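Local coordinates for signal recognition particle 19 kDa protein (Pyrococcus furiosus, PDB 3DLU) that probably binds 7S RNA directly and mediates attachment of SRP54, helping the archaeal signal recognition particle target nascent membrane proteins to the cytoplasmic membrane, at residues E36-A40 with K91-R96; F4-E10 with Y79-L85; F46-E52 with M72-P78. One frame throughout, in Å; residues are numbered along the deposited sequence.

Contact 1 of 3, residues E36-A40 with K91-R96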
loop_
_atom_site.group_PDB
_atom_site.type_symbol
_atom_site.label_atom_id
_atom_site.label_comp_id
_atom_site.label_asym_id
_atom_site.label_seq_id
_atom_site.Cartn_x
_atom_site.Cartn_y
_atom_site.Cartn_z
ATOM N N GLU A 36 14.793 4.712 -6.158
ATOM C CA GLU A 36 15.649 5.578 -6.961
ATOM C C GLU A 36 15.082 6.995 -7.014
ATOM O O GLU A 36 15.827 7.977 -6.970
ATOM C CB GLU A 36 15.806 5.023 -8.383
ATOM C CG GLU A 36 16.701 3.795 -8.484
ATOM C CD GLU A 36 16.829 3.300 -9.914
ATOM O OE1 GLU A 36 15.780 3.024 -10.530
ATOM O OE2 GLU A 36 17.967 3.200 -10.428
ATOM N N ILE A 37 13.766 7.088 -7.145
ATOM C CA ILE A 37 13.079 8.373 -7.144
ATOM C C ILE A 37 13.271 9.070 -5.797
ATOM O O ILE A 37 13.514 10.273 -5.744
ATOM C CB ILE A 37 11.599 8.171 -7.462
ATOM C CG1 ILE A 37 11.482 7.690 -8.919
ATOM C CG2 ILE A 37 10.792 9.454 -7.244
ATOM C CD1 ILE A 37 10.115 7.111 -9.282
ATOM N N VAL A 38 13.185 8.308 -4.713
ATOM C CA VAL A 38 13.377 8.897 -3.395
ATOM C C VAL A 38 14.815 9.400 -3.254
ATOM O O VAL A 38 15.052 10.519 -2.794
ATOM C CB VAL A 38 13.039 7.909 -2.268
ATOM C CG1 VAL A 38 13.544 8.438 -0.918
ATOM C CG2 VAL A 38 11.538 7.653 -2.225
ATOM N N ARG A 39 15.768 8.574 -3.666
ATOM C CA ARG A 39 17.172 8.970 -3.613
ATOM C C ARG A 39 17.427 10.236 -4.425
ATOM O O ARG A 39 18.116 11.149 -3.956
ATOM C CB ARG A 39 18.087 7.842 -4.097
ATOM C CG ARG A 39 19.555 8.197 -3.967
ATOM C CD ARG A 39 20.440 7.118 -4.569
ATOM N NE ARG A 39 21.821 7.582 -4.682
ATOM C CZ ARG A 39 22.791 6.918 -5.301
ATOM N NH1 ARG A 39 22.535 5.752 -5.876
ATOM N NH2 ARG A 39 24.017 7.424 -5.345
ATOM N N ALA A 40 16.889 10.281 -5.647
ATOM C CA ALA A 40 17.006 11.466 -6.506
ATOM C C ALA A 40 16.390 12.715 -5.878
ATOM O O ALA A 40 16.991 13.787 -5.904
ATOM C CB ALA A 40 16.377 11.198 -7.883
ATOM N N LYS A 91 18.709 12.845 -12.711
ATOM C CA LYS A 91 19.487 12.476 -11.538
ATOM C C LYS A 91 19.614 10.951 -11.418
ATOM O O LYS A 91 20.680 10.433 -11.063
ATOM C CB LYS A 91 18.856 13.074 -10.278
ATOM C CG LYS A 91 19.555 12.682 -8.993
ATOM C CD LYS A 91 20.965 13.251 -8.929
ATOM C CE LYS A 91 20.974 14.730 -9.263
ATOM N NZ LYS A 91 22.328 15.305 -8.995
ATOM N N ILE A 92 18.536 10.232 -11.717
ATOM C CA ILE A 92 18.580 8.776 -11.680
ATOM C C ILE A 92 19.555 8.244 -12.743
ATOM O O ILE A 92 20.320 7.309 -12.486
ATOM C CB ILE A 92 17.184 8.153 -11.861
ATOM C CG1 ILE A 92 16.295 8.490 -10.658
ATOM C CG2 ILE A 92 17.293 6.631 -12.030
ATOM C CD1 ILE A 92 14.844 7.987 -10.821
ATOM N N ARG A 93 19.542 8.854 -13.925
ATOM C CA ARG A 93 20.492 8.485 -14.974
ATOM C C ARG A 93 21.926 8.646 -14.465
ATOM O O ARG A 93 22.785 7.789 -14.693
ATOM C CB ARG A 93 20.276 9.339 -16.227
ATOM C CG ARG A 93 21.356 9.186 -17.315
ATOM C CD ARG A 93 20.898 9.816 -18.645
ATOM N NE ARG A 93 19.849 9.002 -19.253
ATOM C CZ ARG A 93 18.560 9.328 -19.254
ATOM N NH1 ARG A 93 18.164 10.486 -18.725
ATOM N NH2 ARG A 93 17.673 8.500 -19.785
ATOM N N GLU A 94 22.179 9.751 -13.784
ATOM C CA GLU A 94 23.499 10.015 -13.231
ATOM C C GLU A 94 23.900 8.980 -12.170
ATOM O O GLU A 94 25.018 8.449 -12.223
ATOM C CB GLU A 94 23.569 11.450 -12.706
ATOM C CG GLU A 94 24.826 11.793 -11.946
ATOM C CD GLU A 94 24.707 13.124 -11.205
ATOM O OE1 GLU A 94 25.563 13.408 -10.340
ATOM O OE2 GLU A 94 23.755 13.882 -11.485
ATOM N N PHE A 95 23.005 8.681 -11.220
ATOM C CA PHE A 95 23.264 7.627 -10.222
ATOM C C PHE A 95 23.621 6.322 -10.912
ATOM O O PHE A 95 24.526 5.611 -10.495
ATOM C CB PHE A 95 22.020 7.296 -9.378
ATOM C CG PHE A 95 21.571 8.388 -8.465
ATOM C CD1 PHE A 95 22.468 9.295 -7.938
ATOM C CD2 PHE A 95 20.229 8.479 -8.102
ATOM C CE1 PHE A 95 22.039 10.291 -7.076
ATOM C CE2 PHE A 95 19.790 9.470 -7.244
ATOM C CZ PHE A 95 20.697 10.380 -6.727
ATOM N N ARG A 96 22.857 5.982 -11.942
ATOM C CA ARG A 96 23.060 4.710 -12.623
ATOM C C ARG A 96 24.419 4.658 -13.330
ATOM O O ARG A 96 25.073 3.620 -13.329
ATOM C CB ARG A 96 21.913 4.430 -13.599
ATOM C CG ARG A 96 20.598 4.128 -12.868
ATOM C CD ARG A 96 19.481 3.900 -13.874
ATOM N NE ARG A 96 18.262 3.440 -13.225
ATOM C CZ ARG A 96 17.180 3.055 -13.889
ATOM N NH1 ARG A 96 17.172 3.069 -15.225
ATOM N NH2 ARG A 96 16.108 2.655 -13.219
HETATM O O HOH W 1 25.153 5.441 -7.738
#
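Two helices that meet nearly at right angles can lock together through a few well-placed side chains, and segment 91-96 supplies them in turn. Lys91 comes first: its CA lies 5.7 Å from Ala40 CA, and its CG packs at 3.7 Å on Ala40 CB, while NZ turns away to pair with Glu94 OE2 at 3.2 Å. Ile92 follows as the apolar wedge, its CD1 3.9 Å from Ile37 CG1 and its CG1 3.9 Å from Ala40 CB. Segments 36-40 and 91-96 cross at 102°, axes 9.6 Å apart at closest approach; they lie on helices 34-43 and 81-100, which pack together on one side of the antiparallel sheet in the βαββα SRP19 fold. Phe95, with the largest area buried by this contact, 88 Å², brings CE2 to 3.4 Å from Ala40 N. The Arg39 guanidinium lies flat on its ring, centres 3.8 Å apart and planes at 10°, a cation-pi stack; water 1 links Arg39 NH1 (3.2 Å) to Phe95 O (2.8 Å). Arg96 reaches Glu36 in a two-pronged salt bridge, NH2 to OE1 at 2.7 Å and NE to OE2 at 2.8 Å; its NH1 donates a hydrogen bond to Glu30 O.

Contact 2 of 3, residues F4-E10 with Y79-L85; sequences FVVWPSE and YGKSKSL
An extended lysine lying alongside the outer strand of a chain's sheet can serve both an aromatic ring and a buried carboxylate, and Lys81 does so here. Strand 4-6 is extended and runs into a 3-10 turn at 8-10; Gly80 is the N-cap residue of the helix that starts at Lys81. The local strand and helix axes approach to 10.1 Å with 34° between their N-to-C directions, so the two run roughly the same way, with CA atoms 7.0 Å apart for Phe4 and Lys81 and 7.6 Å for Val6 and Leu85.

Lys81 is all-trans from chi1 to chi4. Its CB sits over the Phe4 ring, 3.9 Å from the centroid and 9° off the normal, a CH-pi contact, and its NZ arrives between Val5 O (2.9 Å) and Glu10 OE2 (2.7 Å, a salt bridge). Phe4, with chi1 p at 54°, also brings CZ to 3.6 Å from Ser84 CB. The hydroxyl of Ser84 hydrogen-bonds Gly80 O, OG to O 3.0 Å, and pairs with Ser77. Leu85, in the mt rotamer, places CD2 3.6 Å from Val6 CG1 and 3.8 Å from Glu10 OE1.

This is helix-on-sheet packing in an α+β fold of βαββα order: strand 3-6, outermost in this chain's sheet, is tied to the N-terminal turns of helix 81-100. Glu10 holds the turn as well, OE1 accepting from Trp7 N at 3.0 Å. Its carboxylate thus serves turn and lysine together, balancing the ammonium charge while Lys81 CB and CG lie against the Phe4 ring.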
loop_
_atom_site.group_PDB
_atom_site.type_symbol
_atom_site.label_atom_id
_atom_site.label_comp_id
_atom_site.label_asym_id
_atom_site.label_seq_id
_atom_site.Cartn_x
_atom_site.Cartn_y
_atom_site.Cartn_z
ATOM N N PHE A 4 3.158 17.457 -4.545
ATOM C CA PHE A 4 2.504 16.694 -5.607
ATOM C C PHE A 4 2.938 15.240 -5.569
ATOM O O PHE A 4 3.901 14.884 -4.888
ATOM C CB PHE A 4 2.792 17.302 -6.992
ATOM C CG PHE A 4 4.258 17.484 -7.276
ATOM C CD1 PHE A 4 4.879 18.703 -7.040
ATOM C CD2 PHE A 4 5.022 16.428 -7.747
ATOM C CE1 PHE A 4 6.237 18.868 -7.282
ATOM C CE2 PHE A 4 6.388 16.583 -7.991
ATOM C CZ PHE A 4 6.993 17.802 -7.761
ATOM N N VAL A 5 2.227 14.405 -6.315
ATOM C CA VAL A 5 2.548 12.997 -6.399
ATOM C C VAL A 5 3.492 12.733 -7.575
ATOM O O VAL A 5 3.400 13.379 -8.617
ATOM C CB VAL A 5 1.261 12.143 -6.549
ATOM C CG1 VAL A 5 0.527 12.483 -7.851
ATOM C CG2 VAL A 5 1.587 10.663 -6.481
ATOM N N VAL A 6 4.418 11.806 -7.375
ATOM C CA VAL A 6 5.207 11.242 -8.467
ATOM C C VAL A 6 4.853 9.767 -8.605
ATOM O O VAL A 6 4.953 8.982 -7.656
ATOM C CB VAL A 6 6.714 11.420 -8.247
ATOM C CG1 VAL A 6 7.511 10.751 -9.387
ATOM C CG2 VAL A 6 7.066 12.909 -8.154
ATOM N N TRP A 7 4.402 9.398 -9.794
ATOM C CA TRP A 7 4.080 8.020 -10.098
ATOM C C TRP A 7 5.205 7.546 -11.045
ATOM O O TRP A 7 5.450 8.184 -12.072
ATOM C CB TRP A 7 2.673 7.977 -10.730
ATOM C CG TRP A 7 2.253 6.641 -11.250
ATOM C CD1 TRP A 7 2.311 5.447 -10.591
ATOM C CD2 TRP A 7 1.666 6.367 -12.530
ATOM N NE1 TRP A 7 1.820 4.435 -11.397
ATOM C CE2 TRP A 7 1.416 4.979 -12.589
ATOM C CE3 TRP A 7 1.337 7.159 -13.635
ATOM C CZ2 TRP A 7 0.847 4.365 -13.715
ATOM C CZ3 TRP A 7 0.772 6.546 -14.755
ATOM C CH2 TRP A 7 0.539 5.161 -14.780
ATOM N N PRO A 8 5.947 6.491 -10.664
ATOM C CA PRO A 8 7.169 6.144 -11.410
ATOM C C PRO A 8 6.950 6.021 -12.926
ATOM O O PRO A 8 7.841 6.364 -13.704
ATOM C CB PRO A 8 7.567 4.792 -10.806
ATOM C CG PRO A 8 7.085 4.895 -9.376
ATOM C CD PRO A 8 5.742 5.589 -9.513
ATOM N N SER A 9 5.791 5.541 -13.356
ATOM C CA SER A 9 5.546 5.427 -14.806
ATOM C C SER A 9 5.631 6.754 -15.554
ATOM O O SER A 9 5.898 6.780 -16.758
ATOM C CB SER A 9 4.192 4.750 -15.080
ATOM O OG SER A 9 4.226 3.419 -14.592
ATOM N N GLU A 10 5.413 7.857 -14.840
ATOM C CA GLU A 10 5.496 9.189 -15.444
ATOM C C GLU A 10 6.866 9.467 -16.065
ATOM O O GLU A 10 6.970 10.238 -17.006
ATOM C CB GLU A 10 5.156 10.275 -14.408
ATOM C CG GLU A 10 3.674 10.255 -13.982
ATOM C CD GLU A 10 3.409 11.086 -12.728
ATOM O OE1 GLU A 10 4.370 11.409 -12.003
ATOM O OE2 GLU A 10 2.233 11.405 -12.459
ATOM N N TYR A 79 10.060 23.574 -7.623
ATOM C CA TYR A 79 9.713 23.601 -9.048
ATOM C C TYR A 79 8.363 22.955 -9.296
ATOM O O TYR A 79 7.872 22.201 -8.465
ATOM C CB TYR A 79 10.776 22.879 -9.875
ATOM C CG TYR A 79 12.182 23.313 -9.541
ATOM C CD1 TYR A 79 12.648 24.561 -9.918
ATOM C CD2 TYR A 79 13.036 22.483 -8.831
ATOM C CE1 TYR A 79 13.928 24.967 -9.601
ATOM C CE2 TYR A 79 14.317 22.880 -8.509
ATOM C CZ TYR A 79 14.758 24.123 -8.898
ATOM O OH TYR A 79 16.038 24.524 -8.585
ATOM N N GLY A 80 7.777 23.243 -10.452
ATOM C CA GLY A 80 6.541 22.591 -10.850
ATOM C C GLY A 80 6.799 21.121 -11.116
ATOM O O GLY A 80 7.947 20.707 -11.285
ATOM N N LYS A 81 5.739 20.326 -11.161
ATOM C CA LYS A 81 5.901 18.889 -11.302
ATOM C C LYS A 81 6.662 18.501 -12.580
ATOM O O LYS A 81 7.537 17.649 -12.536
ATOM C CB LYS A 81 4.550 18.173 -11.255
ATOM C CG LYS A 81 4.639 16.676 -11.552
ATOM C CD LYS A 81 3.326 15.970 -11.245
ATOM C CE LYS A 81 3.356 14.515 -11.688
ATOM N NZ LYS A 81 2.166 13.766 -11.195
ATOM N N SER A 82 6.326 19.116 -13.709
ATOM C CA SER A 82 6.943 18.716 -14.969
ATOM C C SER A 82 8.471 18.864 -14.908
ATOM O O SER A 82 9.214 17.951 -15.274
ATOM C CB SER A 82 6.359 19.512 -16.137
ATOM O OG SER A 82 6.952 19.107 -17.356
ATOM N N LYS A 83 8.945 20.008 -14.428
ATOM C CA LYS A 83 10.383 20.215 -14.306
ATOM C C LYS A 83 11.005 19.296 -13.254
ATOM O O LYS A 83 12.120 18.808 -13.430
ATOM C CB LYS A 83 10.709 21.677 -13.995
ATOM C CG LYS A 83 12.186 21.925 -13.725
ATOM C CD LYS A 83 13.060 21.452 -14.895
ATOM C CE LYS A 83 14.516 21.868 -14.700
ATOM N NZ LYS A 83 15.428 21.365 -15.782
ATOM N N SER A 84 10.295 19.073 -12.153
ATOM C CA SER A 84 10.792 18.175 -11.112
ATOM C C SER A 84 10.961 16.738 -11.630
ATOM O O SER A 84 11.915 16.061 -11.269
ATOM C CB SER A 84 9.851 18.195 -9.894
ATOM O OG SER A 84 9.790 19.493 -9.312
ATOM N N LEU A 85 10.009 16.254 -12.424
ATOM C CA LEU A 85 10.116 14.921 -13.017
ATOM C C LEU A 85 11.350 14.803 -13.907
ATOM O O LEU A 85 12.053 13.795 -13.874
ATOM C CB LEU A 85 8.872 14.565 -13.827
ATOM C CG LEU A 85 7.563 14.328 -13.062
ATOM C CD1 LEU A 85 6.416 14.080 -14.032
ATOM C CD2 LEU A 85 7.699 13.174 -12.054
#

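Contact 3 of 3, residues F46-E52 with M72-P78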
loop_
_atom_site.group_PDB
_atom_site.type_symbol
_atom_site.label_atom_id
_atom_site.label_comp_id
_atom_site.label_asym_id
_atom_site.label_seq_id
_atom_site.Cartn_x
_atom_site.Cartn_y
_atom_site.Cartn_z
ATOM N N PHE A 46 14.564 17.980 -2.517
ATOM C CA PHE A 46 13.118 17.995 -2.428
ATOM C C PHE A 46 12.783 17.374 -1.086
ATOM O O PHE A 46 13.611 16.683 -0.496
ATOM C CB PHE A 46 12.475 17.176 -3.556
ATOM C CG PHE A 46 12.755 17.699 -4.945
ATOM C CD1 PHE A 46 13.268 18.973 -5.146
ATOM C CD2 PHE A 46 12.452 16.925 -6.053
ATOM C CE1 PHE A 46 13.508 19.453 -6.428
ATOM C CE2 PHE A 46 12.684 17.399 -7.350
ATOM C CZ PHE A 46 13.213 18.657 -7.536
ATOM N N LYS A 47 11.593 17.629 -0.575
ATOM C CA LYS A 47 11.218 17.003 0.683
ATOM C C LYS A 47 10.290 15.836 0.391
ATOM O O LYS A 47 9.328 15.986 -0.356
ATOM C CB LYS A 47 10.542 18.014 1.608
ATOM C CG LYS A 47 10.129 17.414 2.938
ATOM C CD LYS A 47 9.551 18.470 3.862
ATOM C CE LYS A 47 9.403 17.925 5.279
ATOM N NZ LYS A 47 8.681 18.876 6.168
ATOM N N VAL A 48 10.598 14.674 0.963
ATOM C CA VAL A 48 9.765 13.486 0.797
ATOM C C VAL A 48 8.708 13.386 1.897
ATOM O O VAL A 48 9.031 13.335 3.089
ATOM C CB VAL A 48 10.617 12.209 0.754
ATOM C CG1 VAL A 48 9.749 10.995 0.530
ATOM C CG2 VAL A 48 11.666 12.326 -0.349
ATOM N N ILE A 49 7.450 13.358 1.469
ATOM C CA ILE A 49 6.280 13.380 2.348
ATOM C C ILE A 49 5.693 11.978 2.582
ATOM O O ILE A 49 5.385 11.601 3.722
ATOM C CB ILE A 49 5.195 14.316 1.762
ATOM C CG1 ILE A 49 5.746 15.738 1.564
ATOM C CG2 ILE A 49 3.925 14.316 2.613
ATOM C CD1 ILE A 49 6.367 16.344 2.828
ATOM N N ARG A 50 5.523 11.212 1.506
ATOM C CA ARG A 50 5.033 9.828 1.596
ATOM C C ARG A 50 5.720 8.953 0.556
ATOM O O ARG A 50 5.928 9.385 -0.568
ATOM C CB ARG A 50 3.520 9.747 1.350
ATOM C CG ARG A 50 3.015 8.284 1.232
ATOM C CD ARG A 50 1.497 8.177 1.054
ATOM N NE ARG A 50 0.995 6.821 1.311
ATOM C CZ ARG A 50 0.275 6.099 0.451
ATOM N NH1 ARG A 50 -0.032 6.586 -0.744
ATOM N NH2 ARG A 50 -0.150 4.884 0.790
ATOM N N VAL A 51 6.050 7.724 0.925
ATOM C CA VAL A 51 6.548 6.745 -0.041
ATOM C C VAL A 51 5.763 5.462 0.125
ATOM O O VAL A 51 5.737 4.902 1.208
ATOM C CB VAL A 51 8.033 6.417 0.203
ATOM C CG1 VAL A 51 8.567 5.470 -0.884
ATOM C CG2 VAL A 51 8.853 7.681 0.262
ATOM N N GLU A 52 5.115 4.984 -0.930
ATOM C CA GLU A 52 4.433 3.699 -0.830
ATOM C C GLU A 52 4.946 2.810 -1.932
ATOM O O GLU A 52 5.121 3.262 -3.063
ATOM C CB GLU A 52 2.914 3.842 -0.973
ATOM C CG GLU A 52 2.128 2.596 -0.523
ATOM C CD GLU A 52 2.076 1.487 -1.568
ATOM O OE1 GLU A 52 2.150 1.795 -2.771
ATOM O OE2 GLU A 52 1.946 0.303 -1.181
ATOM N N MET A 72 4.180 4.958 -5.366
ATOM C CA MET A 72 3.994 6.393 -5.546
ATOM C C MET A 72 4.750 7.135 -4.472
ATOM O O MET A 72 5.038 6.584 -3.400
ATOM C CB MET A 72 2.510 6.791 -5.503
ATOM C CG MET A 72 1.848 6.643 -4.121
ATOM S SD MET A 72 1.930 8.096 -3.036
ATOM C CE MET A 72 0.315 8.884 -3.343
ATOM N N ILE A 73 5.097 8.374 -4.771
ATOM C CA ILE A 73 5.854 9.202 -3.843
ATOM C C ILE A 73 5.157 10.541 -3.795
ATOM O O ILE A 73 4.794 11.088 -4.832
ATOM C CB ILE A 73 7.318 9.442 -4.312
ATOM C CG1 ILE A 73 8.062 8.126 -4.582
ATOM C CG2 ILE A 73 8.073 10.257 -3.270
ATOM C CD1 ILE A 73 7.874 7.565 -5.985
ATOM N N VAL A 74 4.945 11.067 -2.595
ATOM C CA VAL A 74 4.488 12.434 -2.455
ATOM C C VAL A 74 5.711 13.250 -2.076
ATOM O O VAL A 74 6.438 12.891 -1.151
ATOM C CB VAL A 74 3.416 12.559 -1.350
ATOM C CG1 VAL A 74 3.018 14.008 -1.184
ATOM C CG2 VAL A 74 2.190 11.694 -1.699
ATOM N N LEU A 75 5.932 14.337 -2.820
ATOM C CA LEU A 75 7.102 15.194 -2.671
ATOM C C LEU A 75 6.722 16.676 -2.571
ATOM O O LEU A 75 5.639 17.073 -2.989
ATOM C CB LEU A 75 8.028 15.016 -3.881
ATOM C CG LEU A 75 8.695 13.665 -4.127
ATOM C CD1 LEU A 75 9.458 13.685 -5.448
ATOM C CD2 LEU A 75 9.619 13.306 -2.967
ATOM N N GLU A 76 7.618 17.489 -2.009
ATOM C CA GLU A 76 7.504 18.935 -2.117
ATOM C C GLU A 76 8.741 19.445 -2.838
ATOM O O GLU A 76 9.851 19.028 -2.524
ATOM C CB GLU A 76 7.405 19.577 -0.729
ATOM C CG GLU A 76 6.031 19.453 -0.135
ATOM C CD GLU A 76 5.944 20.003 1.281
ATOM O OE1 GLU A 76 6.991 20.165 1.933
ATOM O OE2 GLU A 76 4.816 20.269 1.730
ATOM N N SER A 77 8.552 20.351 -3.789
ATOM C CA SER A 77 9.668 20.853 -4.585
ATOM C C SER A 77 9.439 22.330 -4.885
ATOM O O SER A 77 8.297 22.751 -5.023
ATOM C CB SER A 77 9.738 20.051 -5.893
ATOM O OG SER A 77 10.495 20.710 -6.892
ATOM N N PRO A 78 10.526 23.115 -4.998
ATOM C CA PRO A 78 10.428 24.523 -5.405
ATOM C C PRO A 78 9.983 24.659 -6.860
ATOM O O PRO A 78 9.597 25.748 -7.281
ATOM C CB PRO A 78 11.869 25.043 -5.279
ATOM C CG PRO A 78 12.715 23.891 -4.873
ATOM C CD PRO A 78 11.918 22.638 -4.925
#
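The β hairpin formed by strands 47-56 and 68-76 illustrates how an antiparallel ladder absorbs an extra residue: it carries a classic β bulge. The local axes run at 176° and approach to 4.6 Å. Lys47 and Glu76 form a hydrogen-bonded pair, Lys47 N to Glu76 O 3.0 Å and Glu76 N to Lys47 O 2.8 Å; Val48 and Leu75 then make a non-hydrogen-bonded pair. At the bulge, Ile49 and Arg50 both face Val74, whose O accepts from Ile49 N at 2.8 Å and from Arg50 N at 3.3 Å, while Val74 N returns a bond to Arg50 O at 2.8 Å. Ile49, with phi/psi of -99/-47°, takes up the extra residue. The regular pattern resumes at Val51 with Ile73 and at Glu52 with Met72, where Glu52 N meets Met72 O at 2.9 Å.

Val48, Val51, Ile73 and Leu75 occupy the face covered by helices 34-43 and 81-100; Val48 CG2 lies 3.5 Å from Leu75 CD2. The other face carries Lys47, Arg50, Glu52, Met72, Val74 and Glu76, and packs on the second subunit, Arg50 forming a salt bridge with its Glu52. Edge to edge, Val51 and Glu52 pair with a strand of the third subunit, extending the sheet, and Arg50 bridges to Asp54 there. Past the ladder's end, Ser77 CB packs over the Phe46 ring, 3.8 Å from its centroid, and Ser77 OG hydrogen-bonds Ser84 OG. The arrangement is that of a bulged β hairpin within the antiparallel three-stranded sheet of the SRP19 fold.

The three contacts show how one apolar core can be assembled from separate layers. Contacts 2 and 3, with centres about 10 Å apart, share the sheet: Val6 N lies 2.7 Å from Ile73 O, a probable hydrogen bond between neighbouring strands. Centre to centre, contact 1 is about 14 Å from each of the others, yet Ile37 joins all three, its CD1 3.8 Å from Pro8 CG and its CG2 3.7 Å from Ile73 CD1. Val38 CG2 packs 3.7 Å from Val51 CG2. Helix 81-100 takes part in contact 2 with its N-terminal turns and in contact 1 further along. Contacts 2 and 3 both touch the second subunit.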